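Local coordinates for O-methyltransferase family 2 (Planctopirus limnophila, PDB 5I2H), which probably acts as an O-methyltransferase that uses S-adenosyl-L-methionine as methyl donor and works as a dimer, here in complex with the flavonoid apigenin, at the 5,7-dihydroxy-2-(4-hydroxyphenyl)-4H-chromen-4-one site and the interface of chains A and B. Coordinates in Å, arbitrary orientation; residue numbers count along the deposited sequence, not the author numbering. Chains: chain A/B, O-methyltransferase family 2.

Contact 1 is the apigenin pocket; contacts 2 and 3 are patches of the two-fold symmetric interface of chains A and B. Contact 2 lies about 17 Å from contact 1 and 18 Å from contact 3, measured between C-alpha centres, and contacts 1 and 3 are about 33 Å apart. Helix 18-24 serves both interface patches. Contacts 1 and 3 both draw on the helix carrying A:Arg168 and B:Arg168, and A:Val106 of contact 3 directly precedes helix 107-110, whose chain B copy brings B:Tyr109 to contact 1. The pocket thus takes residues from both subunits, so dimer packing is likely to bear on its construction.

Contact 1: the 5,7-dihydroxy-2-(4-hydroxyphenyl)-4H-chromen-4-one site. Residues chain A 161, 165, 168, 270, 273-274, 317, 321, 324; chain B 109. With AGI (5,7-dihydroxy-2-(4-hydroxyphenyl)-4H-chromen-4-one), chain C.
OAC, the 7-hydroxyl of apigenin (AGI), is gripped by at least three groups from both chains. A:Arg168 NH1 donates to AGI OAC at 2.7 Å, and A:Tyr317 OH lies 2.6 Å from AGI OAC. B:Tyr109 OH comes in from the other subunit at 2.4 Å from AGI OAC, which lies in the plane of its ring; this length is very short and the ligand poorly ordered. A:Arg168 is extended until its bend at chi3 (60°), and its NH1 also donates to A:Tyr317 OH, fixing the two together. Meta to OAC on the same ring, A:His273 NE2 meets the 5-hydroxyl AGI OAD at 2.6 Å in a fairly straight bond (161° at H), its edge directed at the CAO-OAD rim, the ring planes inclined by 59°. A:Asn270 O, 2.9 Å from AGI OAD, is placed to accept from that hydroxyl. Both carboxylate oxygens of A:Asp274 crowd the keto oxygen AGI OAA (OD2 at 2.6 Å), an unfavourable meeting of acceptors that a proton on the acid, not seen here, might relieve. A:Leu161 CD2 sits over the phenol ring, opposite A:Leu324. The two-chain pocket holds the 5-hydroxyl against A:His273, the family's catalytic base, which suggests an acceptor site; the structure alone does not show methyl transfer.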
loop_
_atom_site.group_PDB
_atom_site.type_symbol
_atom_site.label_atom_id
_atom_site.label_comp_id
_atom_site.label_asym_id
_atom_site.label_seq_id
_atom_site.Cartn_x
_atom_site.Cartn_y
_atom_site.Cartn_z
ATOM N N LEU A 161 -12.800 14.192 13.812
ATOM C CA LEU A 161 -12.780 12.749 13.652
ATOM C C LEU A 161 -14.157 12.221 13.267
ATOM O O LEU A 161 -14.270 11.371 12.378
ATOM C CB LEU A 161 -12.279 12.078 14.929
ATOM C CG LEU A 161 -12.324 10.549 14.866
ATOM C CD1 LEU A 161 -11.597 10.030 13.600
ATOM C CD2 LEU A 161 -11.722 9.925 16.144
ATOM N N LEU A 165 -14.973 10.026 9.748
ATOM C CA LEU A 165 -15.621 8.722 9.628
ATOM C C LEU A 165 -17.000 8.813 8.975
ATOM O O LEU A 165 -17.488 7.810 8.438
ATOM C CB LEU A 165 -15.733 8.051 10.998
ATOM C CG LEU A 165 -14.383 7.897 11.734
ATOM C CD1 LEU A 165 -14.486 7.008 12.958
ATOM C CD2 LEU A 165 -13.258 7.413 10.843
ATOM N N ARG A 168 -17.370 7.589 5.282
ATOM C CA ARG A 168 -17.584 6.159 5.081
ATOM C C ARG A 168 -19.038 5.786 5.347
ATOM O O ARG A 168 -19.646 5.044 4.572
ATOM C CB ARG A 168 -16.646 5.312 5.954
ATOM C CG ARG A 168 -16.903 3.791 5.740
ATOM C CD ARG A 168 -15.907 2.905 6.486
ATOM N NE ARG A 168 -15.989 3.157 7.937
ATOM C CZ ARG A 168 -14.992 2.973 8.795
ATOM N NH1 ARG A 168 -13.818 2.515 8.354
ATOM N NH2 ARG A 168 -15.172 3.248 10.089
ATOM N N ASN A 270 -18.746 -0.660 13.743
ATOM C CA ASN A 270 -17.344 -0.233 13.832
ATOM C C ASN A 270 -16.978 0.165 15.250
ATOM O O ASN A 270 -16.174 1.081 15.457
ATOM C CB ASN A 270 -17.050 0.923 12.862
ATOM C CG ASN A 270 -17.252 0.506 11.439
ATOM O OD1 ASN A 270 -16.683 -0.498 11.009
ATOM N ND2 ASN A 270 -18.124 1.225 10.707
ATOM N N HIS A 273 -14.386 -3.568 16.996
ATOM C CA HIS A 273 -12.990 -3.698 16.578
ATOM C C HIS A 273 -12.078 -2.666 17.243
ATOM O O HIS A 273 -10.854 -2.777 17.114
ATOM C CB HIS A 273 -12.861 -3.656 15.035
ATOM C CG HIS A 273 -13.243 -2.351 14.396
ATOM N ND1 HIS A 273 -13.889 -2.296 13.172
ATOM C CD2 HIS A 273 -12.994 -1.061 14.740
ATOM C CE1 HIS A 273 -14.050 -1.033 12.805
ATOM N NE2 HIS A 273 -13.524 -0.262 13.744
ATOM N N ASP A 274 -12.631 -1.717 18.015
ATOM C CA ASP A 274 -11.817 -0.796 18.810
ATOM C C ASP A 274 -11.330 -1.393 20.125
ATOM O O ASP A 274 -10.543 -0.726 20.832
ATOM C CB ASP A 274 -12.606 0.479 19.163
ATOM C CG ASP A 274 -12.834 1.397 17.987
ATOM O OD1 ASP A 274 -12.267 1.232 16.882
ATOM O OD2 ASP A 274 -13.645 2.314 18.200
ATOM N N TYR A 317 -6.057 -3.053 7.265
ATOM C CA TYR A 317 -6.937 -2.218 8.077
ATOM C C TYR A 317 -6.829 -2.599 9.551
ATOM O O TYR A 317 -6.840 -1.726 10.433
ATOM C CB TYR A 317 -8.364 -2.353 7.546
ATOM C CG TYR A 317 -9.391 -1.549 8.281
ATOM C CD1 TYR A 317 -9.106 -0.278 8.757
ATOM C CD2 TYR A 317 -10.662 -2.049 8.458
ATOM C CE1 TYR A 317 -10.071 0.466 9.414
ATOM C CE2 TYR A 317 -11.633 -1.315 9.117
ATOM C CZ TYR A 317 -11.322 -0.071 9.604
ATOM O OH TYR A 317 -12.295 0.662 10.239
ATOM N N LEU A 321 -6.203 -0.344 12.907
ATOM C CA LEU A 321 -6.991 -0.381 14.144
ATOM C C LEU A 321 -6.111 -0.712 15.348
ATOM O O LEU A 321 -6.283 -0.143 16.446
ATOM C CB LEU A 321 -8.120 -1.404 14.006
ATOM C CG LEU A 321 -9.184 -1.064 12.955
ATOM C CD1 LEU A 321 -10.098 -2.258 12.772
ATOM C CD2 LEU A 321 -9.976 0.210 13.354
ATOM N N LEU A 324 -4.310 2.413 16.465
ATOM C CA LEU A 324 -5.109 3.527 16.948
ATOM C C LEU A 324 -6.010 3.193 18.127
ATOM O O LEU A 324 -6.538 4.124 18.757
ATOM C CB LEU A 324 -5.986 4.065 15.813
ATOM C CG LEU A 324 -5.248 4.706 14.632
ATOM C CD1 LEU A 324 -6.175 4.870 13.450
ATOM C CD2 LEU A 324 -4.700 6.053 15.054
ATOM N N TYR B 109 -11.687 11.270 5.547
ATOM C CA TYR B 109 -11.040 10.044 5.996
ATOM C C TYR B 109 -9.608 9.962 5.463
ATOM O O TYR B 109 -8.660 9.649 6.208
ATOM C CB TYR B 109 -11.865 8.844 5.534
ATOM C CG TYR B 109 -11.468 7.534 6.176
ATOM C CD1 TYR B 109 -10.405 6.780 5.675
ATOM C CD2 TYR B 109 -12.157 7.051 7.277
ATOM C CE1 TYR B 109 -10.032 5.560 6.283
ATOM C CE2 TYR B 109 -11.813 5.869 7.870
ATOM C CZ TYR B 109 -10.738 5.123 7.388
ATOM O OH TYR B 109 -10.415 3.929 8.023
HETATM C CAG AGI C . -8.725 7.610 14.281
HETATM C CAE AGI C . -7.772 8.604 14.483
HETATM C CAM AGI C . -7.420 8.947 15.785
HETATM O OAB AGI C . -6.480 9.921 15.960
HETATM C CAF AGI C . -8.019 8.302 16.881
HETATM C CAH AGI C . -8.976 7.301 16.678
HETATM C CAP AGI C . -9.323 6.963 15.368
HETATM C CAQ AGI C . -10.323 5.919 15.013
HETATM O OAL AGI C . -10.283 5.580 13.680
HETATM C CAJ AGI C . -11.227 5.328 15.913
HETATM C CAR AGI C . -12.125 4.345 15.454
HETATM O OAA AGI C . -12.952 3.820 16.240
HETATM C CAT AGI C . -12.100 3.958 13.994
HETATM C CAS AGI C . -11.108 4.639 13.131
HETATM C CAK AGI C . -11.008 4.342 11.783
HETATM C CAN AGI C . -11.845 3.397 11.224
HETATM O OAC AGI C . -11.712 3.164 9.897
HETATM C CAI AGI C . -12.815 2.715 11.975
HETATM C CAO AGI C . -12.986 2.945 13.330
HETATM O OAD AGI C . -13.934 2.252 13.988
HETATM O O HOH W 1 -15.104 3.065 16.441
#

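Contact 2: the interface of chains A and B. Residues chain A 23-27, 29-30; chain B 23-27, 29-30.
The junction of helix 18-24 with helix 26-39, within the dimerisation domain, meets its own copy here across the two-fold axis. The principal polar group is the hydroxyl of B:Thr30, on the second of these helices, which reaches over the first turn of the same helix in the partner. B:Thr30 OG1 donates to A:Phe24 O at 2.7 Å, standing well above the carbonyl plane (60° out of it). It accepts from the backbone amide A:Asn27 N at 3.0 Å (150° at H). It also lies 3.2 Å from A:Asn27 OD1, on an amide lone pair in the carbonyl plane, so its one hydrogen is probably shared between the two acceptors or alternates between them. The torsions serve this: B:Thr30 OG1 lies anti to the carbonyl carbon, while A:Asn27 CG takes the crowded position between backbone N and carbonyl carbon (chi1 64°), folding OD1 back to the hydroxyl. The methyl B:Thr30 CG2 lies over a face of the A:Phe24 ring, offset toward its CD1-CE1 side, 3.9 Å from CE1. Near the axis the backbones are in direct contact: A:Gly26 CA and B:Gly26 CA are 3.8 Å apart, and A:Asn27 CA and B:Asn27 CA 3.5 Å, an approach made with side-chain-less glycines. Every bond recurs with the chains exchanged. The patch thus sits at the dimer axis, where the start of helix 26-39 in each subunit is bound by its twin.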
loop_
_atom_site.group_PDB
_atom_site.type_symbol
_atom_site.label_atom_id
_atom_site.label_comp_id
_atom_site.label_asym_id
_atom_site.label_seq_id
_atom_site.Cartn_x
_atom_site.Cartn_y
_atom_site.Cartn_z
ATOM N N LEU A 23 -6.512 1.081 -1.166
ATOM C CA LEU A 23 -5.246 1.722 -1.554
ATOM C C LEU A 23 -4.691 2.524 -0.397
ATOM O O LEU A 23 -3.475 2.557 -0.175
ATOM C CB LEU A 23 -5.445 2.663 -2.749
ATOM C CG LEU A 23 -5.606 2.046 -4.125
ATOM C CD1 LEU A 23 -6.219 3.058 -5.086
ATOM C CD2 LEU A 23 -4.225 1.604 -4.613
ATOM N N PHE A 24 -5.584 3.210 0.326
ATOM C CA PHE A 24 -5.178 4.076 1.420
ATOM C C PHE A 24 -4.448 3.328 2.535
ATOM O O PHE A 24 -3.661 3.950 3.270
ATOM C CB PHE A 24 -6.430 4.795 1.954
ATOM C CG PHE A 24 -6.160 5.739 3.089
ATOM C CD1 PHE A 24 -5.423 6.887 2.886
ATOM C CD2 PHE A 24 -6.714 5.507 4.333
ATOM C CE1 PHE A 24 -5.183 7.779 3.918
ATOM C CE2 PHE A 24 -6.491 6.399 5.391
ATOM C CZ PHE A 24 -5.718 7.548 5.167
ATOM N N ARG A 25 -4.686 2.009 2.694
ATOM C CA ARG A 25 -3.996 1.257 3.751
ATOM C C ARG A 25 -2.591 0.826 3.373
ATOM O O ARG A 25 -1.980 0.065 4.139
ATOM C CB ARG A 25 -4.718 -0.027 4.123
ATOM C CG ARG A 25 -6.159 0.033 4.080
ATOM C CD ARG A 25 -6.683 0.658 5.282
ATOM N NE ARG A 25 -8.140 0.608 5.275
ATOM C CZ ARG A 25 -8.862 1.475 5.959
ATOM N NH1 ARG A 25 -10.177 1.410 5.945
ATOM N NH2 ARG A 25 -8.227 2.437 6.652
ATOM N N GLY A 26 -2.085 1.228 2.198
ATOM C CA GLY A 26 -0.832 0.674 1.707
ATOM C C GLY A 26 0.344 0.878 2.637
ATOM O O GLY A 26 1.249 0.040 2.672
ATOM N N ASN A 27 0.385 2.002 3.360
ATOM C CA ASN A 27 1.528 2.233 4.252
ATOM C C ASN A 27 1.712 1.099 5.252
ATOM O O ASN A 27 2.847 0.833 5.670
ATOM C CB ASN A 27 1.381 3.538 5.048
ATOM C CG ASN A 27 0.176 3.488 5.993
ATOM O OD1 ASN A 27 -0.970 3.430 5.533
ATOM N ND2 ASN A 27 0.428 3.470 7.306
ATOM N N ALA A 29 1.347 -2.040 4.788
ATOM C CA ALA A 29 2.135 -3.102 4.162
ATOM C C ALA A 29 3.629 -2.793 4.252
ATOM O O ALA A 29 4.422 -3.620 4.728
ATOM C CB ALA A 29 1.704 -3.280 2.700
ATOM N N THR A 30 4.021 -1.579 3.853
ATOM C CA THR A 30 5.427 -1.181 3.946
ATOM C C THR A 30 5.929 -1.288 5.381
ATOM O O THR A 30 6.999 -1.846 5.646
ATOM C CB THR A 30 5.574 0.263 3.469
ATOM O OG1 THR A 30 4.976 0.374 2.186
ATOM C CG2 THR A 30 7.052 0.697 3.440
ATOM N N LEU B 23 4.339 -4.900 -2.760
ATOM C CA LEU B 23 3.719 -4.648 -1.456
ATOM C C LEU B 23 4.480 -3.567 -0.724
ATOM O O LEU B 23 3.887 -2.705 -0.055
ATOM C CB LEU B 23 3.690 -5.915 -0.597
ATOM C CG LEU B 23 2.647 -6.955 -0.977
ATOM C CD1 LEU B 23 2.976 -8.262 -0.346
ATOM C CD2 LEU B 23 1.273 -6.445 -0.464
ATOM N N PHE B 24 5.810 -3.604 -0.848
ATOM C CA PHE B 24 6.669 -2.673 -0.147
ATOM C C PHE B 24 6.426 -1.228 -0.568
ATOM O O PHE B 24 6.734 -0.329 0.214
ATOM C CB PHE B 24 8.131 -3.091 -0.387
ATOM C CG PHE B 24 9.133 -2.226 0.305
ATOM C CD1 PHE B 24 9.207 -2.200 1.700
ATOM C CD2 PHE B 24 10.010 -1.456 -0.438
ATOM C CE1 PHE B 24 10.153 -1.392 2.359
ATOM C CE2 PHE B 24 10.988 -0.645 0.196
ATOM C CZ PHE B 24 11.049 -0.609 1.601
ATOM N N ARG B 25 5.870 -0.976 -1.777
ATOM C CA ARG B 25 5.644 0.407 -2.198
ATOM C C ARG B 25 4.337 0.983 -1.697
ATOM O O ARG B 25 4.006 2.113 -2.086
ATOM C CB ARG B 25 5.593 0.570 -3.714
ATOM C CG ARG B 25 6.471 -0.268 -4.508
ATOM C CD ARG B 25 7.850 0.251 -4.434
ATOM N NE ARG B 25 8.746 -0.523 -5.293
ATOM C CZ ARG B 25 10.058 -0.555 -5.116
ATOM N NH1 ARG B 25 10.600 0.141 -4.102
ATOM N NH2 ARG B 25 10.826 -1.286 -5.911
ATOM N N GLY B 26 3.600 0.258 -0.847
ATOM C CA GLY B 26 2.265 0.698 -0.471
ATOM C C GLY B 26 2.205 2.056 0.206
ATOM O O GLY B 26 1.214 2.769 0.056
ATOM N N ASN B 27 3.250 2.436 0.957
ATOM C CA ASN B 27 3.204 3.743 1.618
ATOM C C ASN B 27 3.027 4.882 0.615
ATOM O O ASN B 27 2.403 5.905 0.947
ATOM C CB ASN B 27 4.480 4.004 2.406
ATOM C CG ASN B 27 5.705 4.092 1.510
ATOM O OD1 ASN B 27 6.077 3.096 0.907
ATOM N ND2 ASN B 27 6.328 5.298 1.408
ATOM N N ALA B 29 1.173 4.898 -1.982
ATOM C CA ALA B 29 -0.241 5.052 -2.307
ATOM C C ALA B 29 -0.948 5.908 -1.255
ATOM O O ALA B 29 -1.643 6.879 -1.582
ATOM C CB ALA B 29 -0.923 3.680 -2.447
ATOM N N THR B 30 -0.732 5.581 0.024
ATOM C CA THR B 30 -1.285 6.375 1.116
ATOM C C THR B 30 -0.829 7.826 1.023
ATOM O O THR B 30 -1.637 8.758 1.154
ATOM C CB THR B 30 -0.830 5.769 2.438
ATOM O OG1 THR B 30 -1.159 4.381 2.444
ATOM C CG2 THR B 30 -1.514 6.479 3.627
#

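Contact 3: the interface of chains A and B. Residues chain A 79, 93, 97-98, 104-106; chain B 13, 15-17, 20-21, 167-168, 171.
A:His97 lies flat against B:Val17, whose CB stands over the middle of the imidazole, 3.7 Å from its centroid. Its edge is pinned at both nitrogens: NE2 meets B:Thr15 OG1 at 2.7 Å, and ND1 donates in the ring plane to A:Phe104 O at 3.0 Å. That carbonyl also accepts from B:Asn171 ND2 at 2.9 Å in an almost straight bond (178° at H), both donors out of the carbonyl plane. The amide of B:Asn171 is held by a bond from ND2 to B:Gly167 O (2.8 Å), one turn back, and is turned 52° from the imidazole. B:Pro13 crosses the A:Phe104 ring at about a right angle, CB above its centre. B:Ile20 points its CD1 tip to tip at A:Leu93, 3.8 Å from CG, while A:Val106 wedges CG1 against B:Phe21 CZ at 3.8 Å. An alanine in place of A:His97 would probably lose the link to B:Thr15, the bed for B:Val17 and the brace on the A:Phe104 carbonyl. The patch fastens the N-terminal segment, helix 18-24 and helix 158-179 of one subunit to helix 92-97 and the stretch before helix 107-110 of the other, likely steadying that last helix at the partner's active site.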
loop_
_atom_site.group_PDB
_atom_site.type_symbol
_atom_site.label_atom_id
_atom_site.label_comp_id
_atom_site.label_asym_id
_atom_site.label_seq_id
_atom_site.Cartn_x
_atom_site.Cartn_y
_atom_site.Cartn_z
ATOM N N LEU A 79 3.374 -14.627 3.062
ATOM C CA LEU A 79 4.736 -14.787 3.572
ATOM C C LEU A 79 4.825 -15.770 4.727
ATOM O O LEU A 79 5.879 -16.383 4.937
ATOM C CB LEU A 79 5.299 -13.432 4.013
ATOM C CG LEU A 79 5.358 -12.399 2.885
ATOM C CD1 LEU A 79 5.773 -11.031 3.433
ATOM C CD2 LEU A 79 6.302 -12.886 1.766
ATOM N N LEU A 93 8.192 -18.148 -0.597
ATOM C CA LEU A 93 8.461 -16.768 -0.968
ATOM C C LEU A 93 9.229 -16.034 0.134
ATOM O O LEU A 93 10.226 -15.366 -0.143
ATOM C CB LEU A 93 7.147 -16.070 -1.294
ATOM C CG LEU A 93 7.198 -14.630 -1.766
ATOM C CD1 LEU A 93 7.780 -14.617 -3.171
ATOM C CD2 LEU A 93 5.782 -14.010 -1.725
ATOM N N HIS A 97 13.342 -15.003 0.078
ATOM C CA HIS A 97 13.587 -13.588 -0.154
ATOM C C HIS A 97 13.635 -12.729 1.101
ATOM O O HIS A 97 14.043 -11.571 1.004
ATOM C CB HIS A 97 12.535 -13.045 -1.138
ATOM C CG HIS A 97 12.470 -13.854 -2.391
ATOM N ND1 HIS A 97 13.554 -13.994 -3.228
ATOM C CD2 HIS A 97 11.467 -14.584 -2.942
ATOM C CE1 HIS A 97 13.223 -14.787 -4.238
ATOM N NE2 HIS A 97 11.965 -15.159 -4.087
ATOM N N LEU A 98 13.231 -13.233 2.262
ATOM C CA LEU A 98 13.241 -12.399 3.461
ATOM C C LEU A 98 14.086 -12.981 4.590
ATOM O O LEU A 98 14.107 -12.414 5.683
ATOM C CB LEU A 98 11.797 -12.126 3.929
ATOM C CG LEU A 98 11.024 -11.318 2.848
ATOM C CD1 LEU A 98 9.428 -11.218 3.027
ATOM C CD2 LEU A 98 11.615 -9.921 2.667
ATOM N N PHE A 104 18.977 -15.149 -2.373
ATOM C CA PHE A 104 18.002 -14.306 -3.057
ATOM C C PHE A 104 17.284 -13.362 -2.102
ATOM O O PHE A 104 16.213 -12.819 -2.431
ATOM C CB PHE A 104 17.011 -15.173 -3.819
ATOM C CG PHE A 104 17.668 -16.029 -4.871
ATOM C CD1 PHE A 104 18.252 -15.427 -5.981
ATOM C CD2 PHE A 104 17.776 -17.419 -4.712
ATOM C CE1 PHE A 104 18.854 -16.199 -6.990
ATOM C CE2 PHE A 104 18.388 -18.200 -5.697
ATOM C CZ PHE A 104 18.944 -17.594 -6.830
ATOM N N SER A 105 17.859 -13.144 -0.931
ATOM C CA SER A 105 17.252 -12.231 0.023
ATOM C C SER A 105 17.176 -10.803 -0.520
ATOM O O SER A 105 18.109 -10.307 -1.160
ATOM C CB SER A 105 18.061 -12.225 1.319
ATOM O OG SER A 105 17.450 -11.286 2.194
ATOM N N VAL A 106 16.051 -10.133 -0.254
ATOM C CA VAL A 106 15.962 -8.704 -0.458
ATOM C C VAL A 106 15.702 -7.985 0.864
ATOM O O VAL A 106 15.178 -6.874 0.877
ATOM C CB VAL A 106 14.894 -8.348 -1.511
ATOM C CG1 VAL A 106 15.287 -8.977 -2.865
ATOM C CG2 VAL A 106 13.508 -8.796 -1.054
ATOM N N PRO B 13 16.166 -17.887 -9.534
ATOM C CA PRO B 13 15.594 -18.089 -8.197
ATOM C C PRO B 13 14.378 -18.987 -8.271
ATOM O O PRO B 13 13.683 -19.037 -9.304
ATOM C CB PRO B 13 15.225 -16.661 -7.752
ATOM C CG PRO B 13 15.029 -15.923 -9.013
ATOM C CD PRO B 13 16.058 -16.484 -9.975
ATOM N N THR B 15 11.559 -18.846 -6.676
ATOM C CA THR B 15 10.330 -18.079 -6.586
ATOM C C THR B 15 10.611 -16.685 -7.132
ATOM O O THR B 15 11.767 -16.260 -7.254
ATOM C CB THR B 15 9.807 -17.986 -5.142
ATOM O OG1 THR B 15 10.863 -17.613 -4.262
ATOM C CG2 THR B 15 9.261 -19.345 -4.652
ATOM N N ASP B 16 9.542 -15.975 -7.443
ATOM C CA ASP B 16 9.606 -14.634 -8.005
ATOM C C ASP B 16 9.375 -13.634 -6.876
ATOM O O ASP B 16 8.271 -13.545 -6.329
ATOM C CB ASP B 16 8.560 -14.497 -9.114
ATOM C CG ASP B 16 8.576 -13.135 -9.800
ATOM O OD1 ASP B 16 9.379 -12.256 -9.408
ATOM O OD2 ASP B 16 7.758 -12.944 -10.735
ATOM N N VAL B 17 10.417 -12.864 -6.548
ATOM C CA VAL B 17 10.343 -11.873 -5.487
ATOM C C VAL B 17 9.449 -10.683 -5.826
ATOM O O VAL B 17 9.102 -9.911 -4.912
ATOM C CB VAL B 17 11.778 -11.388 -5.195
ATOM C CG1 VAL B 17 12.311 -10.550 -6.371
ATOM C CG2 VAL B 17 11.846 -10.620 -3.900
ATOM N N ILE B 20 6.742 -9.000 -3.474
ATOM C CA ILE B 20 7.219 -8.344 -2.251
ATOM C C ILE B 20 7.580 -6.877 -2.526
ATOM O O ILE B 20 7.285 -5.987 -1.719
ATOM C CB ILE B 20 8.417 -9.124 -1.659
ATOM C CG1 ILE B 20 7.960 -10.464 -1.098
ATOM C CG2 ILE B 20 9.129 -8.278 -0.588
ATOM C CD1 ILE B 20 9.074 -11.470 -0.909
ATOM N N PHE B 21 8.263 -6.608 -3.641
ATOM C CA PHE B 21 8.567 -5.216 -3.995
ATOM C C PHE B 21 7.286 -4.409 -4.157
ATOM O O PHE B 21 7.200 -3.261 -3.717
ATOM C CB PHE B 21 9.394 -5.147 -5.291
ATOM C CG PHE B 21 10.825 -5.540 -5.118
ATOM C CD1 PHE B 21 11.713 -4.697 -4.447
ATOM C CD2 PHE B 21 11.312 -6.710 -5.653
ATOM C CE1 PHE B 21 13.069 -5.049 -4.315
ATOM C CE2 PHE B 21 12.666 -7.077 -5.488
ATOM C CZ PHE B 21 13.527 -6.259 -4.824
ATOM N N GLY B 167 20.563 -7.318 -3.438
ATOM C CA GLY B 167 19.630 -8.426 -3.370
ATOM C C GLY B 167 18.699 -8.462 -4.569
ATOM O O GLY B 167 18.390 -9.535 -5.098
ATOM N N ARG B 168 18.233 -7.289 -5.019
ATOM C CA ARG B 168 17.432 -7.288 -6.234
ATOM C C ARG B 168 18.243 -7.834 -7.398
ATOM O O ARG B 168 17.767 -8.695 -8.146
ATOM C CB ARG B 168 16.904 -5.884 -6.550
ATOM C CG ARG B 168 15.985 -5.897 -7.786
ATOM C CD ARG B 168 15.324 -4.552 -8.067
ATOM N NE ARG B 168 16.319 -3.488 -8.263
ATOM C CZ ARG B 168 16.068 -2.196 -8.074
ATOM N NH1 ARG B 168 14.854 -1.823 -7.707
ATOM N NH2 ARG B 168 17.013 -1.281 -8.266
ATOM N N ASN B 171 18.425 -11.544 -7.695
ATOM C CA ASN B 171 17.190 -12.117 -8.222
ATOM C C ASN B 171 17.030 -11.939 -9.730
ATOM O O ASN B 171 16.412 -12.807 -10.396
ATOM C CB ASN B 171 15.983 -11.505 -7.497
ATOM C CG ASN B 171 15.777 -12.132 -6.131
ATOM O OD1 ASN B 171 15.079 -13.140 -6.021
ATOM N ND2 ASN B 171 16.432 -11.568 -5.078
#